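Local coordinates for protein 2''-aminoglycoside nucleotidyltransferase (Klebsiella pneumoniae, PDB 4WQK) that confers bacterial resistance to kanamycin, gentamicin, tobramycin and related aminoglycosides by magnesium-dependent adenylation of their 2''-hydroxyl group, at residues A[126-136]-A[149-160]. Residues are numbered along the deposited sequence; the frame is centred on the assembly and turned at random. Where two conformers were deposited one is given.
Sequences WEAIIWDYFYY and HIESYRLACTSL
Tyr133 reaches from helix 126-139 across to helix 147-160 and packs against it from CB to the hydroxyl, mainly along the CD1/CE1 side. Its CB and CG both lie 3.5 Å from CD1 of Tyr153, whose ring turns an edge toward the Tyr133 face in an offset edge-to-face pair with planes at 64°. Further out, CD1 and CE1 run beneath CB of Tyr153, which is 4.1 Å from the Tyr133 ring centroid in a CH-pi contact. CE1 also passes the carbonyl oxygen of His149, and the hydroxyl ends against CB of Ser152. A water 2.8 Å from Tyr133 OH is held in turn by ND1 of His149.

The two tyrosines lie alongside, pointing opposite ways: a chi1 of 178°, which sets CG opposite the backbone N, carries the Tyr153 hydroxyl to the edge of the Phe134 ring, near CE1. One turn before Tyr133, Ile130 is a knob in the hole formed by Tyr153, Ala156, Cys157 and Leu160, its CD1 3.6 Å from CD2 of Leu160. Where helix 126-139 begins and helix 147-160 ends, the Trp126 indole receives CB of Ser159 over one face, 3.7 Å from the centroid of its six-membered ring, while Ser159 OG donates a hydrogen bond to Leu155 O.

Arg41 NE is hydrogen-bonded to Ser152 OG. The segment axes come within 10.0 Å and cross at -142°, a splayed antiparallel helical hairpin of the C-terminal domain; kanamycin binds in the cleft between this domain and the N-terminal one, and the His149 side chain lies about 8 Å from those of the magnesium ligands Asp45 and Asp47.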
ATOM      1  N   TRP A 126       0.414  -3.119  -9.165  1.00 14.54           N
ATOM      2  CA  TRP A 126       1.796  -2.756  -9.469  1.00 15.15           C
ATOM      3  C   TRP A 126       1.876  -1.318  -9.947  1.00 14.93           C
ATOM      4  O   TRP A 126       2.823  -0.607  -9.555  1.00 15.43           O
ATOM      5  CB  TRP A 126       2.406  -3.672 -10.543  1.00 15.15           C
ATOM      6  CG  TRP A 126       2.730  -5.064 -10.111  1.00 16.74           C
ATOM      7  CD1 TRP A 126       2.221  -6.221 -10.643  1.00 20.36           C
ATOM      8  CD2 TRP A 126       3.701  -5.458  -9.140  1.00 14.81           C
ATOM      9  NE1 TRP A 126       2.806  -7.306 -10.033  1.00 21.03           N
ATOM     10  CE2 TRP A 126       3.716  -6.858  -9.104  1.00 16.05           C
ATOM     11  CE3 TRP A 126       4.557  -4.764  -8.282  1.00 16.11           C
ATOM     12  CZ2 TRP A 126       4.566  -7.580  -8.242  1.00 15.95           C
ATOM     13  CZ3 TRP A 126       5.391  -5.472  -7.444  1.00 17.60           C
ATOM     14  CH2 TRP A 126       5.362  -6.864  -7.397  1.00 18.05           C
ATOM     15  N   GLU A 127       0.941  -0.873 -10.784  1.00 15.66           N
ATOM     16  CA  GLU A 127       1.031   0.504 -11.293  1.00 14.79           C
ATOM     17  C   GLU A 127       0.928   1.514 -10.146  1.00 14.75           C
ATOM     18  O   GLU A 127       1.656   2.519 -10.149  1.00 16.48           O
ATOM     19  CB  GLU A 127      -0.076   0.730 -12.334  1.00 15.46           C
ATOM     20  CG  GLU A 127       0.127  -0.042 -13.606  1.00 18.51           C
ATOM     21  CD  GLU A 127      -0.412  -1.516 -13.561  1.00 24.53           C
ATOM     22  OE1 GLU A 127      -0.777  -2.126 -12.498  1.00 27.89           O
ATOM     23  OE2 GLU A 127      -0.464  -2.107 -14.660  1.00 30.36           O
ATOM     24  N   ALA A 128       0.039   1.267  -9.180  1.00 14.20           N
ATOM     25  CA  ALA A 128      -0.073   2.144  -8.017  1.00 14.49           C
ATOM     26  C   ALA A 128       1.170   2.132  -7.152  1.00 15.32           C
ATOM     27  O   ALA A 128       1.594   3.177  -6.645  1.00 16.73           O
ATOM     28  CB  ALA A 128      -1.319   1.761  -7.168  1.00 16.40           C
ATOM     29  N   ILE A 129       1.736   0.944  -6.968  1.00 14.68           N
ATOM     30  CA  ILE A 129       2.962   0.791  -6.184  1.00 15.25           C
ATOM     31  C   ILE A 129       4.089   1.606  -6.816  1.00 15.04           C
ATOM     32  O   ILE A 129       4.800   2.403  -6.153  1.00 16.97           O
ATOM     33  CB  ILE A 129       3.335  -0.697  -6.077  1.00 14.92           C
ATOM     34  CG1 ILE A 129       2.297  -1.426  -5.236  1.00 16.93           C
ATOM     35  CG2 ILE A 129       4.752  -0.902  -5.524  1.00 17.62           C
ATOM     36  CD1 ILE A 129       2.432  -2.968  -5.317  1.00 17.22           C
ATOM     37  N   ILE A 130       4.240   1.472  -8.124  1.00 15.15           N
ATOM     38  CA  ILE A 130       5.324   2.142  -8.835  1.00 15.88           C
ATOM     39  C   ILE A 130       5.068   3.664  -8.911  1.00 15.43           C
ATOM     40  O   ILE A 130       5.997   4.463  -8.745  1.00 16.04           O
ATOM     41  CB  ILE A 130       5.473   1.515 -10.229  1.00 17.21           C
ATOM     42  CG1 ILE A 130       6.017   0.105 -10.055  1.00 19.12           C
ATOM     43  CG2 ILE A 130       6.402   2.348 -11.129  1.00 21.17           C
ATOM     44  CD1 ILE A 130       5.938  -0.719 -11.279  1.00 25.79           C
ATOM     45  N   TRP A 131       3.813   4.075  -9.125  1.00 15.84           N
ATOM     46  CA  TRP A 131       3.452   5.478  -9.132  1.00 14.70           C
ATOM     47  C   TRP A 131       3.932   6.207  -7.864  1.00 16.65           C
ATOM     48  O   TRP A 131       4.412   7.333  -7.946  1.00 17.98           O
ATOM     49  CB  TRP A 131       1.934   5.592  -9.256  1.00 16.02           C
ATOM     50  CG  TRP A 131       1.358   6.927  -9.593  1.00 17.91           C
ATOM     51  CD1 TRP A 131       0.729   7.797  -8.726  1.00 18.76           C
ATOM     52  CD2 TRP A 131       1.257   7.518 -10.895  1.00 16.75           C
ATOM     53  NE1 TRP A 131       0.247   8.883  -9.414  1.00 19.20           N
ATOM     54  CE2 TRP A 131       0.583   8.761 -10.744  1.00 18.00           C
ATOM     55  CE3 TRP A 131       1.692   7.145 -12.180  1.00 17.80           C
ATOM     56  CZ2 TRP A 131       0.311   9.589 -11.829  1.00 19.18           C
ATOM     57  CZ3 TRP A 131       1.432   7.960 -13.238  1.00 17.32           C
ATOM     58  CH2 TRP A 131       0.731   9.182 -13.070  1.00 18.65           C
ATOM     59  N   ASP A 132       3.786   5.567  -6.703  1.00 16.98           N
ATOM     60  CA  ASP A 132       4.231   6.220  -5.467  1.00 19.20           C
ATOM     61  C   ASP A 132       5.720   6.441  -5.430  1.00 19.97           C
ATOM     62  O   ASP A 132       6.202   7.406  -4.819  1.00 21.58           O
ATOM     63  CB  ASP A 132       3.818   5.403  -4.240  1.00 24.02           C
ATOM     64  CG  ASP A 132       2.635   6.018  -3.532  1.00 33.40           C
ATOM     65  OD1 ASP A 132       2.230   7.141  -3.917  1.00 32.20           O
ATOM     66  OD2 ASP A 132       2.085   5.375  -2.620  1.00 43.03           O
ATOM     67  N   TYR A 133       6.505   5.547  -6.039  1.00 19.52           N
ATOM     68  CA  TYR A 133       7.928   5.804  -6.133  1.00 20.42           C
ATOM     69  C   TYR A 133       8.241   7.038  -6.983  1.00 19.69           C
ATOM     70  O   TYR A 133       9.243   7.698  -6.780  1.00 21.97           O
ATOM     71  CB  TYR A 133       8.703   4.620  -6.726  1.00 19.34           C
ATOM     72  CG  TYR A 133       8.881   3.477  -5.763  1.00 18.16           C
ATOM     73  CD1 TYR A 133       9.889   3.482  -4.816  1.00 21.13           C
ATOM     74  CD2 TYR A 133       8.033   2.381  -5.820  1.00 21.40           C
ATOM     75  CE1 TYR A 133      10.029   2.396  -3.916  1.00 25.01           C
ATOM     76  CE2 TYR A 133       8.167   1.307  -4.953  1.00 25.87           C
ATOM     77  CZ  TYR A 133       9.157   1.325  -4.010  1.00 21.79           C
ATOM     78  OH  TYR A 133       9.241   0.237  -3.164  1.00 25.54           O
ATOM     79  N   PHE A 134       7.374   7.365  -7.938  1.00 20.76           N
ATOM     80  CA  PHE A 134       7.602   8.553  -8.732  1.00 20.86           C
ATOM     81  C   PHE A 134       7.478   9.820  -7.880  1.00 19.25           C
ATOM     82  O   PHE A 134       8.270  10.760  -8.033  1.00 23.19           O
ATOM     83  CB  PHE A 134       6.644   8.620  -9.937  1.00 20.92           C
ATOM     84  CG  PHE A 134       6.793   7.458 -10.901  1.00 18.01           C
ATOM     85  CD1 PHE A 134       7.986   6.736 -11.002  1.00 23.44           C
ATOM     86  CD2 PHE A 134       5.724   7.119 -11.726  1.00 18.35           C
ATOM     87  CE1 PHE A 134       8.094   5.668 -11.918  1.00 22.53           C
ATOM     88  CE2 PHE A 134       5.837   6.052 -12.641  1.00 19.65           C
ATOM     89  CZ  PHE A 134       7.026   5.357 -12.739  1.00 18.66           C
ATOM     90  N   TYR A 135       6.504   9.840  -6.965  1.00 20.03           N
ATOM     91  CA  TYR A 135       6.450  10.975  -6.028  1.00 21.94           C
ATOM     92  C   TYR A 135       7.706  11.051  -5.170  1.00 20.62           C
ATOM     93  O   TYR A 135       8.240  12.148  -4.930  1.00 23.72           O
ATOM     94  CB  TYR A 135       5.243  10.886  -5.107  1.00 22.20           C
ATOM     95  CG  TYR A 135       3.894  11.023  -5.755  1.00 20.12           C
ATOM     96  CD1 TYR A 135       3.506  12.222  -6.363  1.00 21.55           C
ATOM     97  CD2 TYR A 135       3.015   9.972  -5.739  1.00 20.91           C
ATOM     98  CE1 TYR A 135       2.222  12.338  -6.939  1.00 19.58           C
ATOM     99  CE2 TYR A 135       1.758  10.070  -6.285  1.00 21.12           C
ATOM    100  CZ  TYR A 135       1.378  11.245  -6.916  1.00 20.51           C
ATOM    101  OH  TYR A 135       0.099  11.339  -7.474  1.00 23.63           O
ATOM    102  N   TYR A 136       8.164   9.892  -4.703  1.00 20.64           N
ATOM    103  CA  TYR A 136       9.359   9.818  -3.882  1.00 21.72           C
ATOM    104  C   TYR A 136      10.571  10.369  -4.650  1.00 23.12           C
ATOM    105  O   TYR A 136      11.410  11.087  -4.074  1.00 25.54           O
ATOM    106  CB  TYR A 136       9.544   8.357  -3.417  1.00 21.52           C
ATOM    107  CG  TYR A 136      10.702   8.152  -2.467  1.00 27.65           C
ATOM    108  CD1 TYR A 136      10.940   9.040  -1.428  1.00 26.25           C
ATOM    109  CD2 TYR A 136      11.558   7.075  -2.613  1.00 28.58           C
ATOM    110  CE1 TYR A 136      11.995   8.842  -0.544  1.00 29.74           C
ATOM    111  CE2 TYR A 136      12.627   6.874  -1.742  1.00 30.09           C
ATOM    112  CZ  TYR A 136      12.844   7.766  -0.714  1.00 28.78           C
ATOM    113  OH  TYR A 136      13.904   7.591   0.157  1.00 28.86           O
ATOM    114  N   HIS A 149      15.087   0.960  -0.923  1.00 22.51           N
ATOM    115  CA  HIS A 149      14.029   1.492  -1.777  1.00 23.12           C
ATOM    116  C   HIS A 149      14.368   1.314  -3.218  1.00 22.72           C
ATOM    117  O   HIS A 149      13.491   1.045  -4.054  1.00 22.29           O
ATOM    118  CB  HIS A 149      13.786   2.952  -1.481  1.00 24.75           C
ATOM    119  CG  HIS A 149      13.229   3.180  -0.123  1.00 26.25           C
ATOM    120  ND1 HIS A 149      12.277   2.346   0.433  1.00 31.96           N
ATOM    121  CD2 HIS A 149      13.485   4.133   0.800  1.00 25.50           C
ATOM    122  CE1 HIS A 149      11.967   2.783   1.638  1.00 32.05           C
ATOM    123  NE2 HIS A 149      12.693   3.860   1.888  1.00 32.67           N
ATOM    124  N   ILE A 150      15.651   1.444  -3.507  1.00 23.12           N
ATOM    125  CA  ILE A 150      16.137   1.199  -4.840  1.00 25.40           C
ATOM    126  C   ILE A 150      15.828  -0.261  -5.192  1.00 25.37           C
ATOM    127  O   ILE A 150      15.301  -0.549  -6.269  1.00 26.24           O
ATOM    128  CB  ILE A 150      17.626   1.506  -4.914  1.00 31.77           C
ATOM    129  CG1 ILE A 150      17.857   2.997  -4.654  1.00 38.13           C
ATOM    130  CG2 ILE A 150      18.168   1.199  -6.297  1.00 31.08           C
ATOM    131  CD1 ILE A 150      17.401   3.857  -5.785  1.00 43.21           C
ATOM    132  N   GLU A 151      16.096  -1.175  -4.273  1.00 22.55           N
ATOM    133  CA  GLU A 151      15.874  -2.588  -4.562  1.00 22.55           C
ATOM    134  C   GLU A 151      14.393  -2.921  -4.706  1.00 22.13           C
ATOM    135  O   GLU A 151      14.029  -3.717  -5.587  1.00 22.76           O
ATOM    136  CB  GLU A 151      16.503  -3.464  -3.478  1.00 27.58           C
ATOM    137  CG  GLU A 151      18.013  -3.369  -3.481  1.00 28.14           C
ATOM    138  CD  GLU A 151      18.684  -4.213  -2.403  1.00 41.03           C
ATOM    139  OE1 GLU A 151      17.995  -4.617  -1.435  1.00 43.36           O
ATOM    140  OE2 GLU A 151      19.907  -4.467  -2.528  1.00 47.94           O
ATOM    141  N   SER A 152      13.540  -2.354  -3.854  1.00 19.64           N
ATOM    142  CA  SER A 152      12.115  -2.669  -3.925  0.52 21.45           C
ATOM    143  C   SER A 152      11.535  -2.095  -5.222  1.00 18.75           C
ATOM    144  O   SER A 152      10.721  -2.750  -5.895  1.00 18.84           O
ATOM    145  CB  SER A 152      11.357  -2.136  -2.698  0.52 23.34           C
ATOM    146  OG  SER A 152      11.456  -3.011  -1.578  0.52 28.83           O
ATOM    147  N   TYR A 153      11.975  -0.887  -5.600  1.00 19.55           N
ATOM    148  CA  TYR A 153      11.557  -0.302  -6.874  1.00 18.33           C
ATOM    149  C   TYR A 153      11.920  -1.179  -8.053  1.00 17.65           C
ATOM    150  O   TYR A 153      11.058  -1.453  -8.906  1.00 18.71           O
ATOM    151  CB  TYR A 153      12.182   1.082  -7.065  1.00 20.32           C
ATOM    152  CG  TYR A 153      11.852   1.762  -8.381  1.00 19.58           C
ATOM    153  CD1 TYR A 153      10.583   2.287  -8.615  1.00 24.01           C
ATOM    154  CD2 TYR A 153      12.788   1.854  -9.400  1.00 24.32           C
ATOM    155  CE1 TYR A 153      10.259   2.915  -9.810  1.00 24.70           C
ATOM    156  CE2 TYR A 153      12.460   2.478 -10.617  1.00 25.48           C
ATOM    157  CZ  TYR A 153      11.212   3.017 -10.800  1.00 27.23           C
ATOM    158  OH  TYR A 153      10.899   3.637 -12.001  1.00 30.24           O
ATOM    159  N   ARG A 154      13.178  -1.627  -8.120  1.00 23.06           N
ATOM    160  CA  ARG A 154      13.579  -2.421  -9.272  1.00 24.64           C
ATOM    161  C   ARG A 154      12.838  -3.748  -9.296  1.00 20.96           C
ATOM    162  O   ARG A 154      12.502  -4.211 -10.368  1.00 21.45           O
ATOM    163  CB  ARG A 154      15.083  -2.659  -9.329  1.00 30.11           C
ATOM    164  CG  ARG A 154      15.852  -1.461  -9.829  1.00 34.84           C
ATOM    165  CD  ARG A 154      17.308  -1.894  -9.960  1.00 46.04           C
ATOM    166  NE  ARG A 154      18.204  -0.729  -9.782  1.00 57.91           N
ATOM    167  CZ  ARG A 154      18.856  -0.048 -10.727  1.00 66.05           C
ATOM    168  NH1 ARG A 154      18.811  -0.412 -11.986  1.00 68.87           N
ATOM    169  NH2 ARG A 154      19.596   0.985 -10.386  1.00 67.75           N
ATOM    170  N   LEU A 155      12.532  -4.310  -8.136  1.00 21.23           N
ATOM    171  CA  LEU A 155      11.722  -5.529  -8.083  1.00 19.28           C
ATOM    172  C   LEU A 155      10.306  -5.324  -8.632  1.00 16.72           C
ATOM    173  O   LEU A 155       9.818  -6.133  -9.429  1.00 19.64           O
ATOM    174  CB  LEU A 155      11.671  -6.012  -6.656  1.00 23.08           C
ATOM    175  CG  LEU A 155      10.991  -7.321  -6.360  1.00 25.15           C
ATOM    176  CD1 LEU A 155      11.441  -8.379  -7.391  1.00 24.84           C
ATOM    177  CD2 LEU A 155      11.423  -7.699  -4.948  1.00 25.70           C
ATOM    178  N   ALA A 156       9.633  -4.258  -8.235  1.00 15.83           N
ATOM    179  CA  ALA A 156       8.334  -3.899  -8.797  1.00 17.35           C
ATOM    180  C   ALA A 156       8.445  -3.668 -10.311  1.00 15.76           C
ATOM    181  O   ALA A 156       7.607  -4.138 -11.082  1.00 16.06           O
ATOM    182  CB  ALA A 156       7.797  -2.668  -8.092  1.00 17.75           C
ATOM    183  N   CYS A 157       9.504  -3.010 -10.741  1.00 18.78           N
ATOM    184  CA  CYS A 157       9.616  -2.796 -12.179  0.57 18.35           C
ATOM    185  C   CYS A 157       9.904  -4.072 -12.955  1.00 16.72           C
ATOM    186  O   CYS A 157       9.380  -4.227 -14.066  1.00 18.02           O
ATOM    187  CB  CYS A 157      10.694  -1.784 -12.508  0.57 21.30           C
ATOM    188  SG  CYS A 157      10.415  -0.095 -11.864  0.57 19.54           S
ATOM    189  N   THR A 158      10.686  -5.005 -12.403  1.00 17.07           N
ATOM    190  CA  THR A 158      10.889  -6.290 -13.062  1.00 17.41           C
ATOM    191  C   THR A 158       9.540  -7.031 -13.180  1.00 16.40           C
ATOM    192  O   THR A 158       9.269  -7.693 -14.201  1.00 17.34           O
ATOM    193  CB  THR A 158      11.880  -7.136 -12.290  1.00 19.87           C
ATOM    194  OG1 THR A 158      13.144  -6.470 -12.297  1.00 22.72           O
ATOM    195  CG2 THR A 158      12.076  -8.493 -12.912  1.00 20.31           C
ATOM    196  N   SER A 159       8.703  -6.899 -12.153  1.00 15.31           N
ATOM    197  CA  SER A 159       7.443  -7.643 -12.134  1.00 15.01           C
ATOM    198  C   SER A 159       6.431  -7.057 -13.127  1.00 16.36           C
ATOM    199  O   SER A 159       5.700  -7.816 -13.783  1.00 20.71           O
ATOM    200  CB  SER A 159       6.869  -7.646 -10.716  1.00 17.50           C
ATOM    201  OG  SER A 159       7.770  -8.251  -9.778  1.00 16.97           O
ATOM    202  N   LEU A 160       6.364  -5.740 -13.244  1.00 15.76           N
ATOM    203  CA  LEU A 160       5.431  -5.100 -14.186  1.00 18.49           C
ATOM    204  C   LEU A 160       5.984  -5.124 -15.611  1.00 17.74           C
ATOM    205  O   LEU A 160       5.241  -5.309 -16.583  1.00 21.14           O
ATOM    206  CB  LEU A 160       5.154  -3.658 -13.749  1.00 19.40           C
ATOM    207  CG  LEU A 160       4.053  -3.010 -14.620  1.00 18.55           C
ATOM    208  CD1 LEU A 160       2.715  -3.711 -14.475  1.00 20.82           C
ATOM    209  CD2 LEU A 160       3.995  -1.537 -14.186  1.00 20.74           C
TER
HETATM  210  O   HOH W   1      10.506   0.587  -0.689  1.00 38.14           O